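Local coordinates for protein enterotoxin type A (Staphylococcus aureus, PDB 1DYQ) that activates T cells as a superantigen by binding MHC class II molecules, partly through a zinc ion, and T-cell receptors, and causes staphylococcal food poisoning, at residues D87-Y92 / V153-L158; G110-H115 / R215-I220. The protein carries 3 engineered substitutions. All blocks are in the same frame, centred on the assembly; numbering follows the deposited sequence.

In the fold
Both contacts join the OB-fold domain to the beta-grasp domain, and their centres lie about 8 Å apart. On the OB-fold side they use neighbouring antiparallel strands, 86-91 for interaction 1 and 105-114 for interaction 2, bridged by a probable backbone hydrogen bond of 2.8 Å from Tyr-89 N to Gly-111 O. A second probable link, 2.7 Å, runs from Asp-87 OD1 to His-115 ND1, and Leu-88 CD2 packs 3.7 Å from Val-112 CG2. On the beta-grasp side, helix 153-168 and loop 215-218 supply the partners. Both contacts lie away from the zinc site of His-188, His-226 and Asp-228.

Interaction 1: residues D87-Y92 / V153-L158; sequences DLYGAY and VQELDL
Tyr-89 and Glu-155 both place CG anti to the backbone N (chi1 -168° and 173°), which swings the phenol ring off the strand and lays the extended glutamate chain across it at about a right angle. Glu-155 CG sits over the middle of the Tyr-89 ring face, 3.5 Å from the centroid and almost on the ring normal, the geometry of a CH-pi contact. Beyond it the carboxylate is stacked on the ring, its plane tilted by 15°, with Glu-155 CD 3.5 Å from Tyr-89 CD2. The charged end is held from outside by a salt bridge to Lys-148 and a hydrogen bond to Thr-146, which should help keep the carboxylate flat on the ring. At the ring edge, in its plane, Leu-158 CD1 approaches Tyr-89 CE1 to 4.0 Å.

One turn before Leu-158, Gln-154 reaches the strand with an extended chain. Gln-154 OE1 accepts a hydrogen bond from Ala-91 N at 3.1 Å, the N-H arriving from above the carbonyl plane. Gln-154 OE1 also lies 3.2 Å from Gly-90 CA, where a beta carbon would crowd it. A water 3.0 Å from Gln-154 OE1 also bonds Ala-91 O, while NE2 is taken by Tyr-109 O, so the buried amide is used at both ends.

The first turns of helix 153-168 thus lie on strand 86-91, the axes of the two short segments approaching to 7.5 Å; the strand is flanked in its sheet by strands 36-39 and 105-114, while Val-153 and Leu-156 of the helix pack on Phe-187 of strand 182-188.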
loop_
_atom_site.group_PDB
_atom_site.type_symbol
_atom_site.label_atom_id
_atom_site.label_comp_id
_atom_site.label_asym_id
_atom_site.label_seq_id
_atom_site.Cartn_x
_atom_site.Cartn_y
_atom_site.Cartn_z
ATOM N N ASP A 87 -12.925 2.735 8.145
ATOM C CA ASP A 87 -11.942 1.760 8.516
ATOM C C ASP A 87 -10.587 2.197 7.896
ATOM O O ASP A 87 -10.604 2.850 6.855
ATOM C CB ASP A 87 -12.278 0.360 8.018
ATOM C CG ASP A 87 -13.646 -0.117 8.479
ATOM O OD1 ASP A 87 -14.052 0.223 9.623
ATOM O OD2 ASP A 87 -14.306 -0.830 7.693
ATOM N N LEU A 88 -9.535 1.867 8.591
ATOM C CA LEU A 88 -8.187 2.239 8.167
ATOM C C LEU A 88 -7.346 0.980 7.903
ATOM O O LEU A 88 -7.400 0.013 8.620
ATOM C CB LEU A 88 -7.475 3.037 9.282
ATOM C CG LEU A 88 -8.278 4.281 9.764
ATOM C CD1 LEU A 88 -7.457 4.896 10.934
ATOM C CD2 LEU A 88 -8.444 5.270 8.665
ATOM N N TYR A 89 -6.538 1.083 6.837
ATOM C CA TYR A 89 -5.550 0.030 6.569
ATOM C C TYR A 89 -4.422 0.652 5.729
ATOM O O TYR A 89 -4.588 0.939 4.559
ATOM C CB TYR A 89 -6.144 -1.165 5.797
ATOM C CG TYR A 89 -5.217 -2.375 5.755
ATOM C CD1 TYR A 89 -3.975 -2.323 5.123
ATOM C CD2 TYR A 89 -5.612 -3.573 6.318
ATOM C CE1 TYR A 89 -3.121 -3.418 5.115
ATOM C CE2 TYR A 89 -4.774 -4.680 6.310
ATOM C CZ TYR A 89 -3.559 -4.604 5.684
ATOM O OH TYR A 89 -2.710 -5.695 5.692
ATOM N N GLY A 90 -3.339 1.037 6.422
ATOM C CA GLY A 90 -2.253 1.707 5.687
ATOM C C GLY A 90 -0.986 1.748 6.531
ATOM O O GLY A 90 -1.044 1.553 7.747
ATOM N N ALA A 91 0.130 2.028 5.884
ATOM C CA ALA A 91 1.412 2.056 6.600
ATOM C C ALA A 91 1.669 3.522 7.011
ATOM O O ALA A 91 1.674 4.398 6.165
ATOM C CB ALA A 91 2.525 1.654 5.600
ATOM N N TYR A 92 2.036 3.682 8.281
ATOM C CA TYR A 92 2.280 5.062 8.764
ATOM C C TYR A 92 3.717 5.236 9.204
ATOM O O TYR A 92 4.414 4.297 9.548
ATOM C CB TYR A 92 1.334 5.364 9.943
ATOM C CG TYR A 92 1.530 4.514 11.173
ATOM C CD1 TYR A 92 2.562 4.746 12.074
ATOM C CD2 TYR A 92 0.715 3.401 11.414
ATOM C CE1 TYR A 92 2.782 3.938 13.155
ATOM C CE2 TYR A 92 0.915 2.590 12.521
ATOM C CZ TYR A 92 1.948 2.861 13.397
ATOM O OH TYR A 92 2.152 2.050 14.479
ATOM N N VAL A 153 -6.466 -0.066 -2.796
ATOM C CA VAL A 153 -5.334 -0.747 -3.479
ATOM C C VAL A 153 -4.177 -0.874 -2.517
ATOM O O VAL A 153 -3.523 -1.929 -2.421
ATOM C CB VAL A 153 -4.926 -0.044 -4.756
ATOM C CG1 VAL A 153 -3.617 -0.670 -5.296
ATOM C CG2 VAL A 153 -6.018 -0.147 -5.818
ATOM N N GLN A 154 -3.934 0.128 -1.644
ATOM C CA GLN A 154 -2.914 0.041 -0.623
ATOM C C GLN A 154 -3.010 -1.197 0.227
ATOM O O GLN A 154 -2.016 -1.906 0.437
ATOM C CB GLN A 154 -2.916 1.327 0.273
ATOM C CG GLN A 154 -1.973 1.211 1.451
ATOM C CD GLN A 154 -1.732 2.546 2.202
ATOM O OE1 GLN A 154 -0.765 2.594 2.971
ATOM N NE2 GLN A 154 -2.610 3.476 2.007
ATOM N N GLU A 155 -4.193 -1.554 0.733
ATOM C CA GLU A 155 -4.373 -2.731 1.557
ATOM C C GLU A 155 -3.920 -4.014 0.824
ATOM O O GLU A 155 -3.318 -4.870 1.427
ATOM C CB GLU A 155 -5.812 -2.870 2.044
ATOM C CG GLU A 155 -6.116 -4.156 2.777
ATOM C CD GLU A 155 -7.475 -4.199 3.421
ATOM O OE1 GLU A 155 -8.079 -3.128 3.667
ATOM O OE2 GLU A 155 -7.978 -5.325 3.685
ATOM N N LEU A 156 -4.292 -4.087 -0.447
ATOM C CA LEU A 156 -3.937 -5.272 -1.249
ATOM C C LEU A 156 -2.460 -5.273 -1.619
ATOM O O LEU A 156 -1.816 -6.344 -1.494
ATOM C CB LEU A 156 -4.753 -5.288 -2.547
ATOM C CG LEU A 156 -6.282 -5.290 -2.362
ATOM C CD1 LEU A 156 -6.940 -5.279 -3.731
ATOM C CD2 LEU A 156 -6.735 -6.463 -1.519
ATOM N N ASP A 157 -1.906 -4.135 -1.967
ATOM C CA ASP A 157 -0.499 -4.047 -2.383
ATOM C C ASP A 157 0.442 -4.281 -1.233
ATOM O O ASP A 157 1.454 -4.978 -1.366
ATOM C CB ASP A 157 -0.298 -2.671 -3.039
ATOM C CG ASP A 157 0.943 -2.558 -3.892
ATOM O OD1 ASP A 157 1.466 -3.620 -4.335
ATOM O OD2 ASP A 157 1.412 -1.426 -4.135
ATOM N N LEU A 158 0.131 -3.790 -0.021
ATOM C CA LEU A 158 0.968 -4.087 1.143
ATOM C C LEU A 158 1.038 -5.593 1.378
ATOM O O LEU A 158 2.098 -6.150 1.669
ATOM C CB LEU A 158 0.405 -3.366 2.381
ATOM C CG LEU A 158 0.621 -1.845 2.382
ATOM C CD1 LEU A 158 -0.196 -1.233 3.553
ATOM C CD2 LEU A 158 2.102 -1.521 2.543
HETATM O O HOH W 1 0.560 5.189 3.675
#

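Interaction 2: residues G110-H115 / R215-I220; sequences GGVTLH and RDNKTI
A loop of the beta-grasp domain, just ahead of strand 219-221, docks here against the last part of OB-fold strand 105-114, and Asn-217 carries most of the contact. Asn-217 CG stands anti to the backbone N (chi1 -152°), which points the amide at Val-112, where it pairs with both backbone polar atoms. Asn-217 OD1 accepts from Val-112 N at 2.9 Å, with an N-H...O angle of 167° and the donor on a lone pair in the carbonyl plane. Asn-217 ND2 donates to Val-112 O at 2.7 Å, again along a lone pair, and the acceptor lies only 10° out of the amide plane. Two nearly straight bonds in a flat arrangement should fix the rotation of this amide.

Gly-111 N also lies 3.0 Å from Asn-217 OD1, but at a poor angle, so it is not counted as a bond. Gly-110 CA comes within 3.1 Å of Asn-217 OD1, a close fit at a residue whose positive phi already favours glycine. Val-112 CB adds a van der Waals contact, 3.6 Å from Asn-217 OD1. Within the loop, Asp-216 OD1 accepts from Lys-218 N at 3.1 Å, met from above the carboxylate plane.

Around the amide, Phe-72 together with Ile-77 and Tyr-81 of helix 75-81 packs on Asn-217, and Arg-215 turns to a salt bridge with Asp-73. Two-point pairing of an asparagine amide with one residue's N-H and C=O imitates a strand neighbour; here it joins the two domains from the central residue of the Asx turn that Asp-216 OD1 closes onto Lys-218 N.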
loop_
_atom_site.group_PDB
_atom_site.type_symbol
_atom_site.label_atom_id
_atom_site.label_comp_id
_atom_site.label_asym_id
_atom_site.label_seq_id
_atom_site.Cartn_x
_atom_site.Cartn_y
_atom_site.Cartn_z
ATOM N N GLY A 110 -3.557 8.098 2.328
ATOM C CA GLY A 110 -4.785 7.305 2.040
ATOM C C GLY A 110 -5.021 6.228 3.059
ATOM O O GLY A 110 -4.795 6.385 4.272
ATOM N N GLY A 111 -5.477 5.043 2.601
ATOM C CA GLY A 111 -5.729 3.926 3.490
ATOM C C GLY A 111 -7.131 3.894 4.079
ATOM O O GLY A 111 -7.331 3.087 5.015
ATOM N N VAL A 112 -8.030 4.768 3.657
ATOM C CA VAL A 112 -9.332 4.875 4.331
ATOM C C VAL A 112 -10.471 4.350 3.471
ATOM O O VAL A 112 -10.545 4.622 2.282
ATOM C CB VAL A 112 -9.592 6.378 4.618
ATOM C CG1 VAL A 112 -10.878 6.578 5.418
ATOM C CG2 VAL A 112 -8.409 6.938 5.392
ATOM N N THR A 113 -11.426 3.671 4.114
ATOM C CA THR A 113 -12.640 3.251 3.416
ATOM C C THR A 113 -13.872 3.535 4.305
ATOM O O THR A 113 -13.755 3.481 5.516
ATOM C CB THR A 113 -12.641 1.724 3.137
ATOM O OG1 THR A 113 -12.197 1.004 4.240
ATOM C CG2 THR A 113 -11.727 1.461 1.919
ATOM N N LEU A 114 -14.982 3.854 3.661
ATOM C CA LEU A 114 -16.230 4.007 4.461
ATOM C C LEU A 114 -16.534 2.707 5.160
ATOM O O LEU A 114 -16.398 1.623 4.578
ATOM C CB LEU A 114 -17.379 4.431 3.551
ATOM C CG LEU A 114 -17.214 5.838 2.950
ATOM C CD1 LEU A 114 -18.232 6.087 1.860
ATOM C CD2 LEU A 114 -17.304 6.859 4.080
ATOM N N HIS A 115 -16.945 2.786 6.432
ATOM C CA HIS A 115 -17.167 1.585 7.209
ATOM C C HIS A 115 -18.483 0.904 6.830
ATOM O O HIS A 115 -18.635 -0.288 6.796
ATOM C CB HIS A 115 -17.165 1.899 8.694
ATOM C CG HIS A 115 -17.535 0.781 9.601
ATOM N ND1 HIS A 115 -16.725 -0.203 10.054
ATOM C CD2 HIS A 115 -18.792 0.531 10.140
ATOM C CE1 HIS A 115 -17.407 -1.036 10.861
ATOM N NE2 HIS A 115 -18.661 -0.598 10.896
ATOM N N ARG A 215 -1.656 8.113 -1.975
ATOM C CA ARG A 215 -2.329 9.341 -1.515
ATOM C C ARG A 215 -3.585 9.637 -2.246
ATOM O O ARG A 215 -4.424 10.457 -1.787
ATOM C CB ARG A 215 -1.323 10.507 -1.574
ATOM C CG ARG A 215 -1.776 11.698 -0.678
ATOM C CD ARG A 215 -0.696 12.788 -0.722
ATOM N NE ARG A 215 -0.772 13.576 -1.922
ATOM C CZ ARG A 215 -0.130 14.737 -2.151
ATOM N NH1 ARG A 215 0.707 15.189 -1.224
ATOM N NH2 ARG A 215 -0.301 15.358 -3.284
ATOM N N ASP A 216 -3.831 9.042 -3.421
ATOM C CA ASP A 216 -5.122 9.153 -4.072
ATOM C C ASP A 216 -6.231 8.362 -3.383
ATOM O O ASP A 216 -7.403 8.474 -3.773
ATOM C CB ASP A 216 -4.990 8.717 -5.534
ATOM C CG ASP A 216 -4.594 7.283 -5.753
ATOM O OD1 ASP A 216 -4.294 6.476 -4.872
ATOM O OD2 ASP A 216 -4.560 6.910 -6.992
ATOM N N ASN A 217 -5.891 7.528 -2.399
ATOM C CA ASN A 217 -6.852 6.672 -1.730
ATOM C C ASN A 217 -7.722 5.921 -2.737
ATOM O O ASN A 217 -8.910 5.742 -2.579
ATOM C CB ASN A 217 -7.749 7.488 -0.762
ATOM C CG ASN A 217 -8.251 6.671 0.387
ATOM O OD1 ASN A 217 -7.742 6.732 1.512
ATOM N ND2 ASN A 217 -9.263 5.820 0.193
ATOM N N LYS A 218 -7.017 5.383 -3.777
ATOM C CA LYS A 218 -7.763 4.595 -4.774
ATOM C C LYS A 218 -8.391 3.375 -4.111
ATOM O O LYS A 218 -7.710 2.607 -3.415
ATOM C CB LYS A 218 -6.800 4.160 -5.889
ATOM C CG LYS A 218 -7.452 3.306 -6.952
ATOM C CD LYS A 218 -8.373 4.085 -7.854
ATOM C CE LYS A 218 -8.683 3.219 -9.109
ATOM N NZ LYS A 218 -9.744 3.878 -9.916
ATOM N N THR A 219 -9.671 3.151 -4.396
ATOM C CA THR A 219 -10.375 1.990 -3.879
ATOM C C THR A 219 -10.936 1.196 -5.067
ATOM O O THR A 219 -11.187 1.789 -6.109
ATOM C CB THR A 219 -11.567 2.406 -2.983
ATOM O OG1 THR A 219 -12.078 1.291 -2.255
ATOM C CG2 THR A 219 -12.694 2.961 -3.846
ATOM N N ILE A 220 -10.995 -0.101 -4.878
ATOM C CA ILE A 220 -11.578 -0.959 -5.931
ATOM C C ILE A 220 -12.520 -1.963 -5.305
ATOM O O ILE A 220 -12.490 -2.265 -4.102
ATOM C CB ILE A 220 -10.491 -1.692 -6.735
ATOM C CG1 ILE A 220 -9.708 -2.645 -5.864
ATOM C CG2 ILE A 220 -9.629 -0.732 -7.532
ATOM C CD1 ILE A 220 -8.567 -3.387 -6.518
#